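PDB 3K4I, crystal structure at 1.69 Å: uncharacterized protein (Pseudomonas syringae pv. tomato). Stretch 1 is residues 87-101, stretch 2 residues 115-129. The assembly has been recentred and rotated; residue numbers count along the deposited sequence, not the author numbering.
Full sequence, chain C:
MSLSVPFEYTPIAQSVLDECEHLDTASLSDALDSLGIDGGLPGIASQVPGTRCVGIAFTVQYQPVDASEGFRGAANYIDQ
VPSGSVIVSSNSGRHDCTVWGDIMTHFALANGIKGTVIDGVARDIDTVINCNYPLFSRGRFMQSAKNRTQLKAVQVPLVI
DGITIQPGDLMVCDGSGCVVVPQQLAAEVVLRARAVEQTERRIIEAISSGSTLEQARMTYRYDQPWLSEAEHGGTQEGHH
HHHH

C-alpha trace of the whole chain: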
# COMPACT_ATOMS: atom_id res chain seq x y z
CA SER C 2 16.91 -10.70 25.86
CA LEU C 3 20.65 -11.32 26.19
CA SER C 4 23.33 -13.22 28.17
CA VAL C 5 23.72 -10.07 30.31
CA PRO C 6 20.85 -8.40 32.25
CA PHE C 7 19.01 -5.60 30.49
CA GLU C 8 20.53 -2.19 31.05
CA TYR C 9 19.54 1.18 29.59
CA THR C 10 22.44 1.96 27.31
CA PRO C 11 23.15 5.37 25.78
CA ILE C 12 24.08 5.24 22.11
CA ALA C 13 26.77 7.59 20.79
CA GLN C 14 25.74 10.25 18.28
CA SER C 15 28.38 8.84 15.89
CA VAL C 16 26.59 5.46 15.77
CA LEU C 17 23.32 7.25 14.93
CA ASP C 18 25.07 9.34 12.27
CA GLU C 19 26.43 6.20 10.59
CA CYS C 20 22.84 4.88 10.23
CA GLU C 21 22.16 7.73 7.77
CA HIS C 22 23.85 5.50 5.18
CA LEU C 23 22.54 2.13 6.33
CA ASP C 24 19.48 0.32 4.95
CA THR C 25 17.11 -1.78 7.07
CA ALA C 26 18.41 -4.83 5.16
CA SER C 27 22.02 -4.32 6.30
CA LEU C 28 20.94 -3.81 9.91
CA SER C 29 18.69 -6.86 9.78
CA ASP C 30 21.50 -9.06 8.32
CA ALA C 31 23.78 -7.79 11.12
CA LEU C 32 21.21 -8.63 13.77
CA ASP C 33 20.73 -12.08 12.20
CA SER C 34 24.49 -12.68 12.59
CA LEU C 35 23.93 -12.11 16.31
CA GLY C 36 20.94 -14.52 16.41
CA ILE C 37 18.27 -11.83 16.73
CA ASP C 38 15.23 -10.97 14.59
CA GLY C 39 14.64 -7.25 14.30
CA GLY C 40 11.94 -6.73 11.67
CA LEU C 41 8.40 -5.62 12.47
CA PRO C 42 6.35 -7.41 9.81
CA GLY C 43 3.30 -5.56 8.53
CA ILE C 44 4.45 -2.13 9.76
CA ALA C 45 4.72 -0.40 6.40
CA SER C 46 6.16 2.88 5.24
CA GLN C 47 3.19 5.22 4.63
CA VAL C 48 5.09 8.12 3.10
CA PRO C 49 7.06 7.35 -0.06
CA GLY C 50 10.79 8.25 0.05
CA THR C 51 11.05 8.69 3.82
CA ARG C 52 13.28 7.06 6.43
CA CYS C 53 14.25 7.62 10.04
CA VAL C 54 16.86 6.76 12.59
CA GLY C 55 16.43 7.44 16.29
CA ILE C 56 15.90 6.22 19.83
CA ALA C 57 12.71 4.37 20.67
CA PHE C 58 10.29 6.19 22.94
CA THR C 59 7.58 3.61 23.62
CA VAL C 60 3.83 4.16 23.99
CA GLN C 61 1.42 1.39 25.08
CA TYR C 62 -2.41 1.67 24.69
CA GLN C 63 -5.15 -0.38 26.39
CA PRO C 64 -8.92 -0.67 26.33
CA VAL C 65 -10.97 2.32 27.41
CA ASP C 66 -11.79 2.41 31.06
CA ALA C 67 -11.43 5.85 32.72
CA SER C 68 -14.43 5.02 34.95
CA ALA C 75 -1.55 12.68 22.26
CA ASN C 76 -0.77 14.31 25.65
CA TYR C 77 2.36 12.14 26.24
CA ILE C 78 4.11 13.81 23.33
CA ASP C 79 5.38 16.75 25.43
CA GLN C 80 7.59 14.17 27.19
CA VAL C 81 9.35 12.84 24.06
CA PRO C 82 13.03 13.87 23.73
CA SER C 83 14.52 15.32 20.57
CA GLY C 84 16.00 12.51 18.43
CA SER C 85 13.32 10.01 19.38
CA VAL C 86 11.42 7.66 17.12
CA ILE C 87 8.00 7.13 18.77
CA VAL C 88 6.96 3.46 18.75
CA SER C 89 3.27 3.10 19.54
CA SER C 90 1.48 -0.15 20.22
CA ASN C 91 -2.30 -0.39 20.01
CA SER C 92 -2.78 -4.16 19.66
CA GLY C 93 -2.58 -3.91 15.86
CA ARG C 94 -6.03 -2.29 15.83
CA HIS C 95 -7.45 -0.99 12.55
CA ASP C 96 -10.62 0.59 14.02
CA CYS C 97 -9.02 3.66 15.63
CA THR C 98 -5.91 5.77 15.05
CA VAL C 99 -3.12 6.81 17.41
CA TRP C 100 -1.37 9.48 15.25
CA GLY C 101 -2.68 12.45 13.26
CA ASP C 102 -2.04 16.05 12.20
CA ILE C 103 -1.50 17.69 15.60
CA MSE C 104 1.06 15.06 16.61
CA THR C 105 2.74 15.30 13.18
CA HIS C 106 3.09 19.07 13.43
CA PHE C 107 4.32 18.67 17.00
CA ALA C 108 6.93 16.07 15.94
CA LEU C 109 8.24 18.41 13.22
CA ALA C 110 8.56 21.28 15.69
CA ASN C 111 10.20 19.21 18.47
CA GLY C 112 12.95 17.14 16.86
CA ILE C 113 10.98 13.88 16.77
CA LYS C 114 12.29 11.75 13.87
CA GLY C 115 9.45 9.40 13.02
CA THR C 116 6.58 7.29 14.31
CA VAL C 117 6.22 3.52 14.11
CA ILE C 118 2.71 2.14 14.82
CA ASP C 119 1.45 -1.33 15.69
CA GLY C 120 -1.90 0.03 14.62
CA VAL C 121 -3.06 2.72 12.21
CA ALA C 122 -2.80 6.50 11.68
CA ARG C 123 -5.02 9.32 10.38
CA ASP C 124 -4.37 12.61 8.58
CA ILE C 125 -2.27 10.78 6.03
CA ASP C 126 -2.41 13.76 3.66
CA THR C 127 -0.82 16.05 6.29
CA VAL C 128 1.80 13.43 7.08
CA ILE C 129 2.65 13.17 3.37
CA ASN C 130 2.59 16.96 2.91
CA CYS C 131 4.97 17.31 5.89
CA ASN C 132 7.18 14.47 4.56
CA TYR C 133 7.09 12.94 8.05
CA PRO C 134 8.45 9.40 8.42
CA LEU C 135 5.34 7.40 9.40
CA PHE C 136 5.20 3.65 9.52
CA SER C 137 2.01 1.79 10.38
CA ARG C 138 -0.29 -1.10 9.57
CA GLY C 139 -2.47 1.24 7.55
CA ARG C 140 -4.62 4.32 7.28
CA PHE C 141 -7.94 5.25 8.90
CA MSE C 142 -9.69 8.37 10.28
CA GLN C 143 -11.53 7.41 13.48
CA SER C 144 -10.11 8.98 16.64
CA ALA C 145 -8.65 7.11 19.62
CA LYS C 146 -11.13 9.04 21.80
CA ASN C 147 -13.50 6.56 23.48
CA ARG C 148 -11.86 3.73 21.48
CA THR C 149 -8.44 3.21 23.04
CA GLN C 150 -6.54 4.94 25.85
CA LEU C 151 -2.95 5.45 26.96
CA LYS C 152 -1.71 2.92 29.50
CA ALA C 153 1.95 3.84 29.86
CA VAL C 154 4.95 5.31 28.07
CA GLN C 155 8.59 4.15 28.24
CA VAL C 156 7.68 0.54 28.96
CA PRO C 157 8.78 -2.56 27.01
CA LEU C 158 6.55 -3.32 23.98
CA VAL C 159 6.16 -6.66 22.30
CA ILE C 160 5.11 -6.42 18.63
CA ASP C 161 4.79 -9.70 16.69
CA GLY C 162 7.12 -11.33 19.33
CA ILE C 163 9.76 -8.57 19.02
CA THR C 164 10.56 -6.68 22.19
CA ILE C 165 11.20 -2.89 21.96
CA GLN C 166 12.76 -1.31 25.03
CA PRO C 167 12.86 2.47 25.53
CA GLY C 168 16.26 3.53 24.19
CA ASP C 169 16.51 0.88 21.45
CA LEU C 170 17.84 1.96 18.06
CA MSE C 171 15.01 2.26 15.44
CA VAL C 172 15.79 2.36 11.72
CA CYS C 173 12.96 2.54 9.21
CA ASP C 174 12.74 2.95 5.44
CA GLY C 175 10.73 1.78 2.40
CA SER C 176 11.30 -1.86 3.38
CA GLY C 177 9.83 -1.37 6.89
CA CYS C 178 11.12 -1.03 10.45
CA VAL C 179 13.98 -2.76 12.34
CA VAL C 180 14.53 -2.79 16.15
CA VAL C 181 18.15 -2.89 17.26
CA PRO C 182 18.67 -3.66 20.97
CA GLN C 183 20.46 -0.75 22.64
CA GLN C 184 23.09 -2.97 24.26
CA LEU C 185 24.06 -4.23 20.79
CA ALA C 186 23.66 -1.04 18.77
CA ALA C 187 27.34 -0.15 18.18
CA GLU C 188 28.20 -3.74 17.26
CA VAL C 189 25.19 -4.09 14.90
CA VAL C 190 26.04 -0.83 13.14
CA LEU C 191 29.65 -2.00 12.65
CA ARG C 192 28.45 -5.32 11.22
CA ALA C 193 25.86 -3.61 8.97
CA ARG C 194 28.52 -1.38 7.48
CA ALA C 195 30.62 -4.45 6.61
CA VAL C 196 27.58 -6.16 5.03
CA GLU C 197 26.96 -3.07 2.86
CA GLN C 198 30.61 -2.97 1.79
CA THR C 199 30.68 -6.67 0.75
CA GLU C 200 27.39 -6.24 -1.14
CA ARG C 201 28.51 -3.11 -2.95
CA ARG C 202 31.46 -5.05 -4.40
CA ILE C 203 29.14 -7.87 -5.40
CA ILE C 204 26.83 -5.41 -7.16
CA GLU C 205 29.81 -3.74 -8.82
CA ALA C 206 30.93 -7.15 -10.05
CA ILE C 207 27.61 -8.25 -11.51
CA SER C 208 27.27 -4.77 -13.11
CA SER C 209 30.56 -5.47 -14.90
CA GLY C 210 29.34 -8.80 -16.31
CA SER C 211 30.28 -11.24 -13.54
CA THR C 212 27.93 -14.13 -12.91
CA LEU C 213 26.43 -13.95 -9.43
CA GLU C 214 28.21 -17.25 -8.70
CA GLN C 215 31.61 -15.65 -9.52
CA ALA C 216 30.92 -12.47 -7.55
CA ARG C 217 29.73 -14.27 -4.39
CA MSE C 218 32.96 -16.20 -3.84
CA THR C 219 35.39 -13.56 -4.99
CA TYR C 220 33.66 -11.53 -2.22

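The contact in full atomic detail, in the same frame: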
# COMPACT_ATOMS: atom_id res chain seq x y z
N ILE C 87 9.09 7.54 17.90
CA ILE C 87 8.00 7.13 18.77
C ILE C 87 7.54 5.77 18.26
O ILE C 87 7.35 5.62 17.06
CB ILE C 87 6.84 8.16 18.73
CG1 ILE C 87 7.25 9.46 19.45
CG2 ILE C 87 5.54 7.53 19.35
CD1 ILE C 87 6.28 10.69 19.29
N VAL C 88 7.39 4.80 19.16
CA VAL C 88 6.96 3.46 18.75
C VAL C 88 5.73 3.21 19.57
O VAL C 88 5.82 3.11 20.79
CB VAL C 88 8.01 2.37 19.01
CG1 VAL C 88 7.47 0.97 18.58
CG2 VAL C 88 9.31 2.70 18.27
N SER C 89 4.57 3.12 18.89
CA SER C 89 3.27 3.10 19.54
C SER C 89 2.61 1.78 19.29
O SER C 89 2.53 1.33 18.13
CB SER C 89 2.37 4.22 19.01
OG SER C 89 2.81 5.47 19.49
N SER C 90 2.13 1.17 20.35
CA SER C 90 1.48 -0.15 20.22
C SER C 90 0.04 -0.10 20.69
O SER C 90 -0.24 0.23 21.84
CB SER C 90 2.32 -1.24 20.91
OG SER C 90 1.78 -2.53 20.65
N ASN C 91 -0.86 -0.45 19.77
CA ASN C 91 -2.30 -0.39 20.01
C ASN C 91 -2.95 -1.71 19.57
O ASN C 91 -4.03 -1.73 18.93
CB ASN C 91 -2.90 0.82 19.29
CG ASN C 91 -4.37 1.04 19.63
OD1 ASN C 91 -4.81 0.76 20.76
ND2 ASN C 91 -5.14 1.51 18.64
N SER C 92 -2.26 -2.81 19.91
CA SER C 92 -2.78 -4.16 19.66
C SER C 92 -3.10 -4.43 18.18
O SER C 92 -4.05 -5.19 17.85
CB SER C 92 -4.03 -4.39 20.51
OG SER C 92 -3.73 -4.26 21.88
N GLY C 93 -2.37 -3.76 17.29
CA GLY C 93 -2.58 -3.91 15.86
C GLY C 93 -3.95 -3.50 15.37
O GLY C 93 -4.37 -3.93 14.30
N ARG C 94 -4.66 -2.69 16.15
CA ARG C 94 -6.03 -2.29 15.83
C ARG C 94 -6.15 -1.42 14.58
O ARG C 94 -5.31 -0.54 14.32
CB ARG C 94 -6.74 -1.63 17.02
CG ARG C 94 -7.01 -2.62 18.18
CD ARG C 94 -7.58 -1.95 19.42
NE ARG C 94 -8.85 -1.29 19.17
CZ ARG C 94 -9.53 -0.59 20.08
NH1 ARG C 94 -9.06 -0.46 21.32
NH2 ARG C 94 -10.69 -0.04 19.76
N HIS C 95 -7.16 -1.72 13.78
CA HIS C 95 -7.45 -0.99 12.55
C HIS C 95 -8.66 -0.07 12.70
O HIS C 95 -8.98 0.70 11.78
CB HIS C 95 -7.66 -1.95 11.36
CG HIS C 95 -6.38 -2.44 10.74
ND1 HIS C 95 -5.61 -3.44 11.30
CD2 HIS C 95 -5.74 -2.06 9.61
CE1 HIS C 95 -4.56 -3.67 10.53
NE2 HIS C 95 -4.61 -2.84 9.50
N ASP C 96 -9.34 -0.13 13.85
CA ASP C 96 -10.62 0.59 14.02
C ASP C 96 -10.50 1.97 14.69
O ASP C 96 -11.48 2.71 14.81
CB ASP C 96 -11.63 -0.28 14.78
CG ASP C 96 -11.22 -0.56 16.22
OD1 ASP C 96 -10.01 -0.66 16.51
OD2 ASP C 96 -12.12 -0.68 17.06
N CYS C 97 -9.28 2.32 15.10
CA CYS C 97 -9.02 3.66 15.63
C CYS C 97 -7.56 3.99 15.37
O CYS C 97 -6.73 3.10 15.15
CB CYS C 97 -9.35 3.76 17.12
SG CYS C 97 -8.54 2.52 18.17
N THR C 98 -7.26 5.28 15.38
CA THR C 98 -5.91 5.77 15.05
C THR C 98 -5.22 6.38 16.26
O THR C 98 -5.88 6.90 17.18
CB THR C 98 -5.98 6.79 13.93
OG1 THR C 98 -6.85 7.86 14.32
CG2 THR C 98 -6.52 6.15 12.65
N VAL C 99 -3.89 6.31 16.28
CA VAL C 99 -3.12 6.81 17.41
C VAL C 99 -2.03 7.77 16.91
O VAL C 99 -0.99 7.93 17.56
CB VAL C 99 -2.51 5.69 18.31
CG1 VAL C 99 -3.62 4.92 19.08
CG2 VAL C 99 -1.65 4.74 17.53
N TRP C 100 -2.28 8.41 15.77
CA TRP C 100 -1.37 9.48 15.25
C TRP C 100 -2.16 10.29 14.23
O TRP C 100 -2.94 9.73 13.46
CB TRP C 100 -0.17 8.88 14.56
CG TRP C 100 0.91 9.91 14.27
CD1 TRP C 100 1.11 10.58 13.10
CD2 TRP C 100 1.89 10.38 15.19
NE1 TRP C 100 2.19 11.46 13.23
CE2 TRP C 100 2.68 11.35 14.50
CE3 TRP C 100 2.19 10.07 16.53
CZ2 TRP C 100 3.74 12.04 15.12
CZ3 TRP C 100 3.22 10.75 17.17
CH2 TRP C 100 4.01 11.72 16.44
N GLY C 101 -1.99 11.61 14.24
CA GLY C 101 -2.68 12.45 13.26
C GLY C 101 -1.95 13.77 13.09
O GLY C 101 -0.76 13.85 13.41
N GLY C 115 10.40 10.24 13.71
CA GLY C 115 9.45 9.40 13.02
C GLY C 115 8.55 8.68 14.02
O GLY C 115 8.77 8.71 15.24
N THR C 116 7.54 8.01 13.48
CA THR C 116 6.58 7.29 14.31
C THR C 116 6.33 5.94 13.68
O THR C 116 6.05 5.85 12.48
CB THR C 116 5.26 8.07 14.45
OG1 THR C 116 5.54 9.28 15.14
CG2 THR C 116 4.29 7.30 15.32
N VAL C 117 6.43 4.91 14.51
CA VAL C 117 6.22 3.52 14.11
C VAL C 117 4.98 3.06 14.87
O VAL C 117 4.97 3.19 16.10
CB VAL C 117 7.43 2.67 14.54
CG1 VAL C 117 7.18 1.21 14.28
CG2 VAL C 117 8.67 3.14 13.82
N ILE C 118 3.98 2.49 14.18
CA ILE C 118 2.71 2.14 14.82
C ILE C 118 2.26 0.71 14.58
O ILE C 118 2.07 0.29 13.43
CB ILE C 118 1.55 3.09 14.39
CG1 ILE C 118 1.97 4.55 14.54
CG2 ILE C 118 0.32 2.83 15.24
CD1 ILE C 118 0.96 5.53 13.99
N ASP C 119 2.09 -0.01 15.69
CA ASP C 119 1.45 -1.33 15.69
C ASP C 119 -0.04 -1.00 15.80
O ASP C 119 -0.64 -1.08 16.87
CB ASP C 119 1.99 -2.15 16.87
CG ASP C 119 1.18 -3.42 17.14
OD1 ASP C 119 0.70 -4.03 16.19
OD2 ASP C 119 1.04 -3.77 18.34
N GLY C 120 -0.63 -0.64 14.66
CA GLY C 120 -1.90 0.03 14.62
C GLY C 120 -1.94 0.92 13.40
O GLY C 120 -1.14 0.75 12.47
N VAL C 121 -2.87 1.86 13.38
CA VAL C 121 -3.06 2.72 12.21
C VAL C 121 -3.03 4.21 12.55
O VAL C 121 -3.10 4.59 13.74
CB VAL C 121 -4.36 2.35 11.44
CG1 VAL C 121 -4.25 0.92 10.91
CG2 VAL C 121 -5.62 2.53 12.31
N ALA C 122 -2.89 5.05 11.52
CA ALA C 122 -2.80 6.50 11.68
C ALA C 122 -3.82 7.23 10.82
O ALA C 122 -4.29 6.67 9.82
CB ALA C 122 -1.38 6.99 11.32
N ARG C 123 -4.14 8.47 11.19
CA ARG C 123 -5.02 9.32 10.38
C ARG C 123 -4.27 10.54 9.86
O ARG C 123 -3.09 10.69 10.16
CB ARG C 123 -6.28 9.73 11.15
CG ARG C 123 -6.12 10.76 12.27
CD ARG C 123 -7.49 10.90 12.90
NE ARG C 123 -7.54 11.95 13.91
CZ ARG C 123 -8.67 12.39 14.44
NH1 ARG C 123 -9.83 11.84 14.05
NH2 ARG C 123 -8.65 13.34 15.36
N ASP C 124 -4.97 11.39 9.12
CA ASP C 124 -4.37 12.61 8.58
C ASP C 124 -3.16 12.31 7.71
O ASP C 124 -2.14 13.01 7.74
CB ASP C 124 -4.03 13.58 9.72
CG ASP C 124 -5.27 14.21 10.31
OD1 ASP C 124 -6.13 14.70 9.54
OD2 ASP C 124 -5.41 14.22 11.54
N ILE C 125 -3.30 11.26 6.93
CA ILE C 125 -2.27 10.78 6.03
C ILE C 125 -1.82 11.86 5.05
O ILE C 125 -0.64 11.97 4.73
CB ILE C 125 -2.74 9.51 5.29
CG1 ILE C 125 -3.05 8.38 6.30
CG2 ILE C 125 -1.71 9.03 4.27
CD1 ILE C 125 -1.96 8.11 7.36
N ASP C 126 -2.76 12.69 4.60
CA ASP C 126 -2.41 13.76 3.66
C ASP C 126 -1.46 14.79 4.27
O ASP C 126 -0.55 15.26 3.58
CB ASP C 126 -3.67 14.38 3.06
CG ASP C 126 -4.38 13.44 2.10
OD1 ASP C 126 -3.73 12.88 1.18
OD2 ASP C 126 -5.60 13.22 2.26
N THR C 127 -1.69 15.13 5.54
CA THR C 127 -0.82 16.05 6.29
C THR C 127 0.56 15.44 6.49
O THR C 127 1.60 16.09 6.30
CB THR C 127 -1.46 16.41 7.65
OG1 THR C 127 -2.64 17.17 7.42
CG2 THR C 127 -0.49 17.22 8.52
N VAL C 128 0.56 14.17 6.86
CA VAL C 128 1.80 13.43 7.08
C VAL C 128 2.65 13.41 5.80
O VAL C 128 3.87 13.68 5.84
CB VAL C 128 1.51 12.00 7.55
CG1 VAL C 128 2.77 11.24 7.71
CG2 VAL C 128 0.77 12.03 8.91
N ILE C 129 2.00 13.12 4.67
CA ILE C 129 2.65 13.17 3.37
C ILE C 129 3.13 14.58 3.04
O ILE C 129 4.28 14.76 2.61
CB ILE C 129 1.75 12.63 2.21
CG1 ILE C 129 1.42 11.15 2.43
CG2 ILE C 129 2.45 12.79 0.85
CD1 ILE C 129 0.35 10.61 1.47
O HOH W 1 -4.51 1.61 15.73

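This contact is a pair of parallel β-strands whose backbone ladder gives way to a loop-to-loop packing fastened by a bridging water, two further backbone hydrogen bonds and a tryptophan laid against the sheet. The strands run 16° from parallel, and the hydrogen bonds follow the parallel rule: Ile 87 and Ser 89 of the first strand each bond through both N and O to the residues flanking their partner. Ile 87 N donates to Gly 115 O (2.9 Å) and Ile 87 O accepts from Val 117 N (2.8 Å); Ser 89 N and O repeat the pattern with Val 117 O and Asp 119 N, both at 2.8 Å. Side chains alternate accordingly. Val 88 packs beside Val 117 on one face, which also carries the pair Ser 90 and Asp 119, joined by a hydrogen bond from Ser 90 OG to Asp 119 OD2 (2.7 Å).

Farther along, Asp 119 O takes two donors, Asn 91 N at 3.0 Å and Gly 93 N at 3.2 Å, so one carbonyl anchors the type I' turn from Asn 91 to Arg 94. Gly 93 has the positive phi that favours glycine. From Arg 94 to Thr 98 no direct hydrogen bond crosses, and a water helps bridge the gap: it accepts from Asn 91 ND2 and Val 121 N and donates to Arg 94 O and Cys 97 O, satisfying four polar groups at once.

Direct hydrogen bonding resumes with Val 99 N to Val 121 O (3.2 Å) and Arg 123 N to Trp 100 O (2.9 Å). The Trp 100 six-membered ring receives Thr 116 CB over its face, 4.0 Å from the centroid, while Trp 100 CB meets Ile 118 CD1 at 3.6 Å. At Gly 101 the fit is close: an ideal CB would lie 2.9 Å from Asp 124 OD2, a clash.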